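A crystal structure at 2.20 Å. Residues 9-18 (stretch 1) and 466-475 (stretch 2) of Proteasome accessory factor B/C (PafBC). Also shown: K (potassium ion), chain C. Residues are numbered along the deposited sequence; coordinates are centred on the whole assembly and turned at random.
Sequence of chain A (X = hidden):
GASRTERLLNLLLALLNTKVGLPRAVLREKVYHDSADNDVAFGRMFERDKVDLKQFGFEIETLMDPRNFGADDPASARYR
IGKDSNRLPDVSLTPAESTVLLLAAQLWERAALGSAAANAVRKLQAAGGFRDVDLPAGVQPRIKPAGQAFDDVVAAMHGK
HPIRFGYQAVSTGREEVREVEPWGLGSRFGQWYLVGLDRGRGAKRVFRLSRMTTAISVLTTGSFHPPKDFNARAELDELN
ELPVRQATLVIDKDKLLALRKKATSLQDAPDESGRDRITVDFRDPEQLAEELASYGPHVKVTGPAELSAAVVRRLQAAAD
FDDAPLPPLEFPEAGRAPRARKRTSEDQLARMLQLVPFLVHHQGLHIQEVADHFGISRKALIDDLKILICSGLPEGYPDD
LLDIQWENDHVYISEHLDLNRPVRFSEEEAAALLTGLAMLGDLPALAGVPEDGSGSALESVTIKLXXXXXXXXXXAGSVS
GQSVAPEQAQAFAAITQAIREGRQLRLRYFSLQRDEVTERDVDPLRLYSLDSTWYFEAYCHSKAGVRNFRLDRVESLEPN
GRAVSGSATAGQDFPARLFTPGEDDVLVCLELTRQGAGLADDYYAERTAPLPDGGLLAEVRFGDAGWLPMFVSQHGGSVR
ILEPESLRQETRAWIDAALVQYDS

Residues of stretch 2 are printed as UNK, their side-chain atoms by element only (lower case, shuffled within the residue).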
# COMPACT_ATOMS: atom_id res chain seq x y z
N LEU A 9 -1.58 24.88 -6.61
CA LEU A 9 -1.64 24.38 -5.23
C LEU A 9 -1.65 25.52 -4.23
O LEU A 9 -2.52 25.58 -3.35
CB LEU A 9 -0.48 23.40 -4.96
CG LEU A 9 -0.56 22.12 -5.79
CD1 LEU A 9 0.73 21.25 -5.85
CD2 LEU A 9 -1.73 21.24 -5.27
N ASN A 10 -0.74 26.48 -4.41
CA ASN A 10 -0.67 27.65 -3.53
C ASN A 10 -1.94 28.50 -3.61
O ASN A 10 -2.43 29.00 -2.59
CB ASN A 10 0.56 28.51 -3.92
CG ASN A 10 1.90 27.82 -3.59
OD1 ASN A 10 2.03 27.08 -2.62
ND2 ASN A 10 2.88 28.03 -4.46
N LEU A 11 -2.49 28.68 -4.82
CA LEU A 11 -3.73 29.45 -4.95
C LEU A 11 -4.84 28.74 -4.18
O LEU A 11 -5.56 29.36 -3.40
CB LEU A 11 -4.11 29.65 -6.43
CG LEU A 11 -5.45 30.33 -6.75
CD1 LEU A 11 -5.49 31.72 -6.12
CD2 LEU A 11 -5.68 30.45 -8.24
N LEU A 12 -4.95 27.43 -4.36
CA LEU A 12 -6.01 26.68 -3.70
C LEU A 12 -5.90 26.81 -2.18
O LEU A 12 -6.90 27.03 -1.48
CB LEU A 12 -5.96 25.21 -4.14
CG LEU A 12 -6.75 24.17 -3.34
CD1 LEU A 12 -8.24 24.48 -3.36
CD2 LEU A 12 -6.48 22.72 -3.86
N LEU A 13 -4.68 26.73 -1.64
CA LEU A 13 -4.54 26.82 -0.18
C LEU A 13 -4.85 28.21 0.34
O LEU A 13 -5.51 28.36 1.35
CB LEU A 13 -3.14 26.40 0.25
CG LEU A 13 -2.96 24.91 -0.04
CD1 LEU A 13 -1.55 24.51 0.20
CD2 LEU A 13 -3.91 24.13 0.85
N ALA A 14 -4.42 29.25 -0.39
CA ALA A 14 -4.68 30.62 0.04
C ALA A 14 -6.17 30.92 0.10
O ALA A 14 -6.65 31.61 1.01
CB ALA A 14 -4.00 31.60 -0.93
N LEU A 15 -6.93 30.41 -0.88
CA LEU A 15 -8.35 30.68 -0.87
C LEU A 15 -9.08 29.83 0.15
O LEU A 15 -10.09 30.28 0.72
CB LEU A 15 -8.91 30.41 -2.27
CG LEU A 15 -8.29 31.23 -3.40
CD1 LEU A 15 -8.94 30.84 -4.70
CD2 LEU A 15 -8.48 32.71 -3.10
N LEU A 16 -8.55 28.64 0.44
CA LEU A 16 -9.13 27.77 1.45
C LEU A 16 -8.92 28.36 2.83
O LEU A 16 -9.82 28.30 3.69
CB LEU A 16 -8.50 26.38 1.34
CG LEU A 16 -9.34 25.11 1.26
CD1 LEU A 16 -10.62 25.23 0.46
CD2 LEU A 16 -8.51 23.94 0.73
N ASN A 17 -7.74 28.95 3.06
CA ASN A 17 -7.42 29.43 4.40
C ASN A 17 -8.33 30.57 4.82
O ASN A 17 -8.83 30.58 5.95
CB ASN A 17 -5.95 29.82 4.48
CG ASN A 17 -5.09 28.60 4.51
OD1 ASN A 17 -5.52 27.56 5.00
ND2 ASN A 17 -3.89 28.69 3.94
N THR A 18 -8.55 31.55 3.94
CA THR A 18 -9.27 32.75 4.34
C THR A 18 -10.73 32.43 4.64
O THR A 18 -11.41 31.78 3.85
CB THR A 18 -9.21 33.82 3.26
OG1 THR A 18 -9.99 34.94 3.69
CG2 THR A 18 -9.80 33.32 1.93
N UNK A 466 -5.08 17.74 -2.00
CA UNK A 466 -4.59 18.94 -1.34
C UNK A 466 -5.75 19.74 -0.73
O UNK A 466 -5.65 20.25 0.38
c UNK A 466 -3.42 21.18 -1.71
o UNK A 466 -2.63 19.15 -2.77
c UNK A 466 -3.82 19.82 -2.33
N UNK A 467 -6.86 19.84 -1.46
CA UNK A 467 -8.03 20.51 -0.93
C UNK A 467 -8.60 19.78 0.27
O UNK A 467 -9.18 20.41 1.16
N UNK A 468 -8.41 18.46 0.33
CA UNK A 468 -8.93 17.70 1.45
C UNK A 468 -8.01 17.76 2.65
O UNK A 468 -8.48 17.62 3.78
c UNK A 468 -9.18 16.26 1.00
N UNK A 469 -6.74 18.04 2.45
CA UNK A 469 -5.86 18.18 3.58
C UNK A 469 -5.84 19.59 4.14
O UNK A 469 -5.44 19.77 5.29
c UNK A 469 -4.43 17.77 3.24
N UNK A 470 -6.22 20.58 3.34
CA UNK A 470 -6.01 21.98 3.73
C UNK A 470 -4.53 22.32 3.93
O UNK A 470 -3.63 21.71 3.35
N UNK A 471 -4.28 23.27 4.83
CA UNK A 471 -2.92 23.79 5.01
C UNK A 471 -1.91 22.70 5.37
O UNK A 471 -0.73 22.84 5.07
o UNK A 471 -1.71 26.67 4.12
o UNK A 471 0.19 26.71 5.22
c UNK A 471 -1.03 26.41 5.14
c UNK A 471 -2.95 24.91 6.08
c UNK A 471 -1.64 25.70 6.35
N UNK A 472 -2.36 21.59 5.97
CA UNK A 472 -1.49 20.44 6.22
C UNK A 472 -0.88 19.88 4.93
O UNK A 472 0.15 19.21 4.99
c UNK A 472 -2.28 19.34 6.93
N UNK A 473 -1.48 20.16 3.78
CA UNK A 473 -0.91 19.73 2.51
C UNK A 473 0.46 20.34 2.26
O UNK A 473 1.27 19.78 1.52
c UNK A 473 -1.84 20.11 1.35
N UNK A 474 0.71 21.54 2.79
CA UNK A 474 1.96 22.21 2.45
C UNK A 474 3.16 21.40 2.92
O UNK A 474 4.12 21.21 2.17
c UNK A 474 2.00 23.63 3.01
c UNK A 474 2.97 25.99 2.65
n UNK A 474 1.51 27.25 0.56
c UNK A 474 0.96 27.14 1.77
c UNK A 474 2.96 24.52 2.20
n UNK A 474 1.63 26.55 2.76
n UNK A 474 -0.25 27.62 1.98
N UNK A 475 3.14 20.92 4.16
CA UNK A 475 4.23 20.04 4.59
C UNK A 475 4.11 18.66 3.96
O UNK A 475 5.11 18.07 3.51
c UNK A 475 4.26 19.90 6.11
c UNK A 475 4.62 21.23 6.77
c UNK A 475 5.90 21.77 6.15
c UNK A 475 4.77 21.05 8.26
K K C . -12.25 29.15 3.32
O HOH W 1 -0.78 29.38 -0.49
O HOH W 2 -6.55 25.06 5.35

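Position 466 has three side-chain atoms, a first carbon carrying one oxygen and one carbon. This fork at CB belongs to threonine. The carbon branch lies 3.9 Å from Leu13 CD2 and 4.0 Å from Leu12 CD2, while the oxygen approaches Leu9 CD2 at 3.4 Å. Thr466 thus directs its CB toward a leucine surface, and its OG1 is satisfied by a hydrogen bond elsewhere in the structure.

Position 467 has no side-chain atom and is glycine. Its backbone is left open to leucine methyl groups: Leu12 CD2 lies 3.8 Å from Gly467 N, and Leu16 CD2 lies 3.6 Å from Gly467 O. An ideal CB here would stand 3.8 Å from Leu12 CD2, close but not a severe overlap.

At 468 a single carbon follows CA, which makes the residue alanine. Ala468 points away from stretch 1 and does not touch it. Position 469 likewise carries one carbon and is alanine; its CB points sideways and remains 6.8 Å from Leu13 CD2, the nearest atom of stretch 1.

Position 470 again lacks a side chain and is glycine. Here the backbone offers a second clue, because phi is +61°, a value that favours glycine. Gly470 is the first residue to leave the helix and sits inside a type II' turn from Ala469 to position 472. Its carbonyl accepts a hydrogen bond from the nitrogen of position 473 (2.7 Å from N to Gly470 O), and Leu13 CD2 packs against the same Gly470 O at 3.5 Å.

Position 471 shows three carbons in a row, the third carrying two oxygens, as in glutamate. Although CB points sideways, the carboxylate reaches stretch 1, where Asn17 ND2 donates a hydrogen bond to Glu471 OE1 (3.0 Å, 162°).

Positions 472 and 473 each have one carbon and are alanines. Ala472 points away; Ala473 points toward stretch 1 yet buries almost no surface against it.

Position 474 carries three carbons, a nitrogen, then a carbon with two more nitrogens: an arginine. Its guanidinium has Leu13 CD1 over one face, and Arg474 NH2 comes to 3.6 Å from Leu13 CB. Arg474 NH1 lies 3.2 Å from Asn10 OD1, at the guanidinium edge.

Position 475 has four carbons forked at the second, as in leucine, and Leu475 is out of reach of stretch 1.

The contact joins a leucine-lined helix to a helix end and turn. Leu13 is its centre, burying the most surface and touching Thr466, Gly470, Glu471 and Arg474. Beside this apolar packing, Arg474 holds the carboxylate in a salt bridge (NH2 to Glu471 OE1, 2.8 Å) reinforced by NE to Glu471 OE2 (2.9 Å), so OE1 receives both Arg474 and Asn17. Two waters extend the polar network: one donates to Asn10 O and accepts from Arg474 NH2, and the other donates to Asn17 OD1 and accepts from Glu471 N.

Stretch 2, residues 466-475: TGAAGEAARL
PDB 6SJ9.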